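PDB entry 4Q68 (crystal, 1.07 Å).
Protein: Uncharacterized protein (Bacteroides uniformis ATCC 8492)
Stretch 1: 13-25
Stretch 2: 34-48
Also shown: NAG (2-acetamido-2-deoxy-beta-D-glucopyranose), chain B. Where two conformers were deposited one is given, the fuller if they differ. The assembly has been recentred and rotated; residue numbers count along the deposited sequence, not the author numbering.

Stretch 1, residues 13-25: KYLDVPYVAHTLE
Stretch 2, residues 34-48: INCDEVDCTTLVEYV

A short backbone bridge can hold two irregular segments in register while side chains and water complete the contact, and residues 13-25 and 34-48 illustrate this well. The first stretch is irregular, with a type II turn from Y14 to V17 and a type I turn from H22 to E25; the second runs as loop to D40, then as helix from C41. Together they bury 814 Å².

Backbone pairing is limited to a single beta bridge between Y19 and V39, whose CA atoms lie 5.1 Å apart. The register runs parallel, V17 opposite D37 and P18 opposite E38. V39 N donates to P18 O (3.1 Å, 169°) and V39 O accepts from V20 N (2.9 Å, 157°), so V39 spends both polar backbone atoms on residues flanking Y19. Y19 CA also approaches V39 O at 3.2 Å, a CA-H...O contact.

Apolar packing centres on Y14 (chi1 m, chi2 82°), whose CA-to-CB bond points toward the second stretch. Its CG lies 3.4 Å from L44 CD1 (L44 chi1 t, chi2 p), and its CD1 lies 3.9 Å from V48 CG2. V17 (t) brings CG1 to 4.1 Å from V39 CG1 (V39 m). Farther along, D40 CA lies 4.3 Å from the centroid of the Y19 ring (Y19 t, chi2 -77°), an off-centre CH-pi contact.

Polar groups are served by the cap and by water. D40 (p) caps the helix, its OD1 accepting from T43 N at 2.9 Å and, weakly, from T42 N at 3.0 Å. D40 OD2 accepts from two waters: one also donates to V20 O and accepts from T23 N, the other accepts from H22 N. Another water links T23 OG1 (T23 p), E38 O, T43 OG1 (T43 p) and Y47 OH. The NAG sugar adds its O6, 2.6 Å from D40 OD2.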

# COMPACT_ATOMS: atom_id res chain seq x y z
N LYS A 13 9.64 -9.10 -10.96
CA LYS A 13 8.94 -10.23 -11.60
C LYS A 13 7.57 -9.89 -12.12
O LYS A 13 7.05 -10.59 -13.00
CB LYS A 13 8.77 -11.41 -10.64
CG LYS A 13 10.05 -12.12 -10.28
CD LYS A 13 9.81 -13.35 -9.43
CE LYS A 13 11.06 -13.77 -8.70
NZ LYS A 13 10.77 -14.70 -7.57
N TYR A 14 6.95 -8.84 -11.58
CA TYR A 14 5.63 -8.39 -12.03
C TYR A 14 5.66 -7.39 -13.17
O TYR A 14 4.61 -6.97 -13.63
CB TYR A 14 4.83 -7.80 -10.85
CG TYR A 14 4.21 -8.85 -9.98
CD1 TYR A 14 4.95 -9.49 -8.99
CD2 TYR A 14 2.88 -9.24 -10.13
CE1 TYR A 14 4.39 -10.48 -8.20
CE2 TYR A 14 2.32 -10.22 -9.34
CZ TYR A 14 3.07 -10.84 -8.38
OH TYR A 14 2.49 -11.83 -7.62
N LEU A 15 6.84 -6.99 -13.66
CA LEU A 15 6.84 -6.05 -14.77
C LEU A 15 5.98 -6.60 -15.90
O LEU A 15 6.02 -7.80 -16.20
CB LEU A 15 8.26 -5.75 -15.27
CG LEU A 15 9.13 -4.94 -14.31
CD1 LEU A 15 10.52 -4.82 -14.87
CD2 LEU A 15 8.56 -3.55 -14.06
N ASP A 16 5.21 -5.71 -16.51
CA ASP A 16 4.35 -5.98 -17.66
C ASP A 16 3.04 -6.67 -17.31
O ASP A 16 2.20 -6.83 -18.19
CB ASP A 16 5.12 -6.69 -18.79
CG ASP A 16 6.30 -5.88 -19.26
OD1 ASP A 16 6.12 -4.65 -19.46
OD2 ASP A 16 7.41 -6.44 -19.43
N VAL A 17 2.83 -7.04 -16.05
CA VAL A 17 1.53 -7.57 -15.65
C VAL A 17 0.48 -6.47 -15.82
O VAL A 17 0.70 -5.33 -15.39
CB VAL A 17 1.56 -8.08 -14.21
CG1 VAL A 17 0.15 -8.42 -13.71
CG2 VAL A 17 2.45 -9.32 -14.11
N PRO A 18 -0.67 -6.79 -16.44
CA PRO A 18 -1.67 -5.75 -16.65
C PRO A 18 -2.27 -5.14 -15.38
O PRO A 18 -2.46 -5.83 -14.38
CB PRO A 18 -2.76 -6.46 -17.46
CG PRO A 18 -2.04 -7.58 -18.18
CD PRO A 18 -1.00 -8.03 -17.19
N TYR A 19 -2.57 -3.86 -15.47
CA TYR A 19 -3.33 -3.15 -14.46
C TYR A 19 -4.82 -3.39 -14.69
O TYR A 19 -5.34 -3.14 -15.78
CB TYR A 19 -3.05 -1.65 -14.56
CG TYR A 19 -3.68 -0.86 -13.44
CD1 TYR A 19 -5.04 -0.57 -13.44
CD2 TYR A 19 -2.92 -0.40 -12.38
CE1 TYR A 19 -5.62 0.14 -12.41
CE2 TYR A 19 -3.49 0.33 -11.34
CZ TYR A 19 -4.85 0.59 -11.36
OH TYR A 19 -5.45 1.31 -10.34
N VAL A 20 -5.51 -3.86 -13.65
CA VAL A 20 -6.96 -4.00 -13.69
C VAL A 20 -7.48 -3.59 -12.33
O VAL A 20 -7.02 -4.08 -11.30
CB VAL A 20 -7.40 -5.45 -13.99
CG1 VAL A 20 -8.91 -5.55 -14.04
CG2 VAL A 20 -6.81 -5.93 -15.30
N ALA A 21 -8.44 -2.67 -12.32
CA ALA A 21 -9.09 -2.22 -11.10
C ALA A 21 -10.13 -3.22 -10.61
O ALA A 21 -10.71 -3.98 -11.37
CB ALA A 21 -9.75 -0.88 -11.33
N HIS A 22 -10.36 -3.20 -9.30
CA HIS A 22 -11.49 -3.88 -8.66
C HIS A 22 -11.40 -5.41 -8.70
O HIS A 22 -12.42 -6.10 -8.61
CB HIS A 22 -12.84 -3.42 -9.25
CG HIS A 22 -12.91 -1.95 -9.53
ND1 HIS A 22 -12.70 -1.00 -8.55
CD2 HIS A 22 -13.16 -1.27 -10.67
CE1 HIS A 22 -12.81 0.21 -9.08
NE2 HIS A 22 -13.10 0.07 -10.37
N THR A 23 -10.18 -5.94 -8.79
CA THR A 23 -10.01 -7.39 -8.86
C THR A 23 -10.47 -8.13 -7.60
O THR A 23 -10.67 -9.34 -7.66
CB THR A 23 -8.57 -7.82 -9.18
OG1 THR A 23 -7.67 -7.32 -8.16
CG2 THR A 23 -8.15 -7.37 -10.57
N LEU A 24 -10.63 -7.43 -6.47
CA LEU A 24 -11.05 -8.08 -5.22
C LEU A 24 -12.56 -7.99 -4.97
O LEU A 24 -13.02 -8.47 -3.93
CB LEU A 24 -10.29 -7.47 -4.04
CG LEU A 24 -8.76 -7.44 -4.17
CD1 LEU A 24 -8.14 -6.99 -2.86
CD2 LEU A 24 -8.18 -8.77 -4.61
N GLU A 25 -13.32 -7.40 -5.89
CA GLU A 25 -14.71 -7.01 -5.59
C GLU A 25 -15.85 -7.87 -6.12
O GLU A 25 -16.96 -7.37 -6.35
CB GLU A 25 -14.97 -5.57 -6.03
CG GLU A 25 -13.91 -4.56 -5.66
CD GLU A 25 -13.57 -4.49 -4.18
OE1 GLU A 25 -14.26 -5.12 -3.35
OE2 GLU A 25 -12.57 -3.81 -3.85
N ILE A 34 -6.98 -14.30 -4.99
CA ILE A 34 -5.63 -14.26 -5.50
C ILE A 34 -5.68 -14.13 -7.01
O ILE A 34 -6.11 -15.05 -7.71
CB ILE A 34 -4.83 -15.50 -5.07
CG1 ILE A 34 -4.83 -15.62 -3.54
CG2 ILE A 34 -3.40 -15.42 -5.62
CD1 ILE A 34 -4.12 -16.86 -3.00
N ASN A 35 -5.29 -12.97 -7.52
CA ASN A 35 -5.23 -12.71 -8.95
C ASN A 35 -3.91 -12.02 -9.25
O ASN A 35 -3.81 -10.80 -9.27
CB ASN A 35 -6.41 -11.85 -9.41
CG ASN A 35 -6.49 -11.74 -10.92
OD1 ASN A 35 -5.53 -12.07 -11.63
ND2 ASN A 35 -7.63 -11.26 -11.42
N CYS A 36 -2.90 -12.83 -9.49
CA CYS A 36 -1.56 -12.30 -9.70
C CYS A 36 -1.32 -11.87 -11.15
O CYS A 36 -0.27 -11.29 -11.43
CB CYS A 36 -0.48 -13.28 -9.22
SG CYS A 36 -0.60 -13.66 -7.44
N ASP A 37 -2.28 -12.11 -12.04
CA ASP A 37 -2.18 -11.77 -13.46
C ASP A 37 -2.85 -10.43 -13.80
O ASP A 37 -2.75 -9.97 -14.93
CB ASP A 37 -2.83 -12.87 -14.33
CG ASP A 37 -2.26 -14.27 -14.07
OD1 ASP A 37 -1.11 -14.42 -13.61
OD2 ASP A 37 -2.98 -15.25 -14.36
N GLU A 38 -3.56 -9.85 -12.84
CA GLU A 38 -4.30 -8.60 -13.03
C GLU A 38 -4.18 -7.89 -11.69
O GLU A 38 -4.72 -8.39 -10.71
CB GLU A 38 -5.76 -8.87 -13.37
CG GLU A 38 -5.99 -9.63 -14.67
CD GLU A 38 -7.45 -9.84 -14.97
OE1 GLU A 38 -8.19 -10.25 -14.06
OE2 GLU A 38 -7.86 -9.62 -16.13
N VAL A 39 -3.50 -6.75 -11.64
CA VAL A 39 -3.20 -6.11 -10.36
C VAL A 39 -3.56 -4.63 -10.37
O VAL A 39 -3.67 -4.01 -11.42
CB VAL A 39 -1.71 -6.28 -9.97
CG1 VAL A 39 -1.33 -7.75 -9.93
CG2 VAL A 39 -0.79 -5.51 -10.91
N ASP A 40 -3.69 -4.07 -9.17
CA ASP A 40 -3.68 -2.64 -8.99
C ASP A 40 -2.51 -2.26 -8.10
O ASP A 40 -1.69 -3.10 -7.77
CB ASP A 40 -5.05 -2.11 -8.52
CG ASP A 40 -5.44 -2.60 -7.16
OD1 ASP A 40 -4.56 -2.76 -6.30
OD2 ASP A 40 -6.66 -2.80 -6.93
N CYS A 41 -2.38 -1.00 -7.74
CA CYS A 41 -1.16 -0.59 -7.05
C CYS A 41 -1.02 -1.27 -5.68
O CYS A 41 0.11 -1.54 -5.26
CB CYS A 41 -1.02 0.93 -6.92
SG CYS A 41 -2.23 1.74 -5.88
N THR A 42 -2.14 -1.53 -5.02
CA THR A 42 -2.13 -2.12 -3.70
C THR A 42 -2.01 -3.64 -3.77
O THR A 42 -1.22 -4.23 -3.04
CB THR A 42 -3.35 -1.63 -2.90
OG1 THR A 42 -3.28 -0.20 -2.78
CG2 THR A 42 -3.38 -2.23 -1.52
N THR A 43 -2.77 -4.28 -4.66
CA THR A 43 -2.64 -5.73 -4.74
C THR A 43 -1.24 -6.13 -5.17
O THR A 43 -0.73 -7.14 -4.70
CB THR A 43 -3.71 -6.45 -5.56
OG1 THR A 43 -3.53 -6.20 -6.96
CG2 THR A 43 -5.13 -6.07 -5.15
N LEU A 44 -0.59 -5.35 -6.04
CA LEU A 44 0.79 -5.66 -6.42
C LEU A 44 1.67 -5.73 -5.17
O LEU A 44 2.41 -6.69 -4.96
CB LEU A 44 1.34 -4.61 -7.36
CG LEU A 44 2.84 -4.75 -7.63
CD1 LEU A 44 3.19 -6.04 -8.34
CD2 LEU A 44 3.31 -3.57 -8.45
N VAL A 45 1.62 -4.69 -4.36
CA VAL A 45 2.44 -4.66 -3.15
C VAL A 45 2.11 -5.83 -2.22
O VAL A 45 3.00 -6.46 -1.65
CB VAL A 45 2.31 -3.29 -2.44
CG1 VAL A 45 2.95 -3.34 -1.05
CG2 VAL A 45 2.94 -2.20 -3.30
N GLU A 46 0.82 -6.12 -2.05
CA GLU A 46 0.42 -7.23 -1.20
C GLU A 46 0.98 -8.55 -1.70
O GLU A 46 1.49 -9.34 -0.90
CB GLU A 46 -1.10 -7.30 -1.09
CG GLU A 46 -1.68 -6.13 -0.34
CD GLU A 46 -3.17 -6.23 -0.09
OE1 GLU A 46 -3.89 -6.71 -1.00
OE2 GLU A 46 -3.59 -5.83 1.03
N TYR A 47 0.89 -8.82 -3.00
CA TYR A 47 1.41 -10.09 -3.52
C TYR A 47 2.93 -10.17 -3.38
O TYR A 47 3.47 -11.24 -3.07
CB TYR A 47 1.04 -10.30 -4.99
CG TYR A 47 -0.45 -10.34 -5.28
CD1 TYR A 47 -1.34 -11.03 -4.47
CD2 TYR A 47 -0.96 -9.67 -6.39
CE1 TYR A 47 -2.70 -11.06 -4.77
CE2 TYR A 47 -2.31 -9.67 -6.68
CZ TYR A 47 -3.19 -10.36 -5.87
OH TYR A 47 -4.55 -10.37 -6.11
N VAL A 48 3.62 -9.06 -3.63
CA VAL A 48 5.07 -9.06 -3.51
C VAL A 48 5.50 -9.29 -2.06
O VAL A 48 6.40 -10.09 -1.78
CB VAL A 48 5.66 -7.75 -4.08
CG1 VAL A 48 7.14 -7.66 -3.79
CG2 VAL A 48 5.41 -7.69 -5.60
C1 NAG B . -7.56 0.35 -2.26
C2 NAG B . -8.97 0.33 -1.68
C3 NAG B . -9.33 -1.05 -1.15
C4 NAG B . -8.93 -2.16 -2.12
C5 NAG B . -7.52 -1.96 -2.66
C6 NAG B . -7.21 -3.02 -3.72
C7 NAG B . -9.87 2.44 -0.81
C8 NAG B . -10.00 3.39 0.34
N2 NAG B . -9.13 1.34 -0.64
O1 NAG B . -7.36 1.59 -2.86
O3 NAG B . -10.73 -1.10 -0.99
O4 NAG B . -9.05 -3.43 -1.52
O5 NAG B . -7.41 -0.67 -3.23
O6 NAG B . -8.12 -2.92 -4.78
O7 NAG B . -10.45 2.72 -1.85
O HOH W 1 4.00 -12.57 -5.59
O HOH W 2 -4.10 1.28 -8.07
O HOH W 3 -7.54 -4.70 -8.70
O HOH W 4 -8.77 -1.28 -7.83
O HOH W 5 -5.13 -8.38 -7.94
O HOH W 6 -10.07 -10.94 -9.83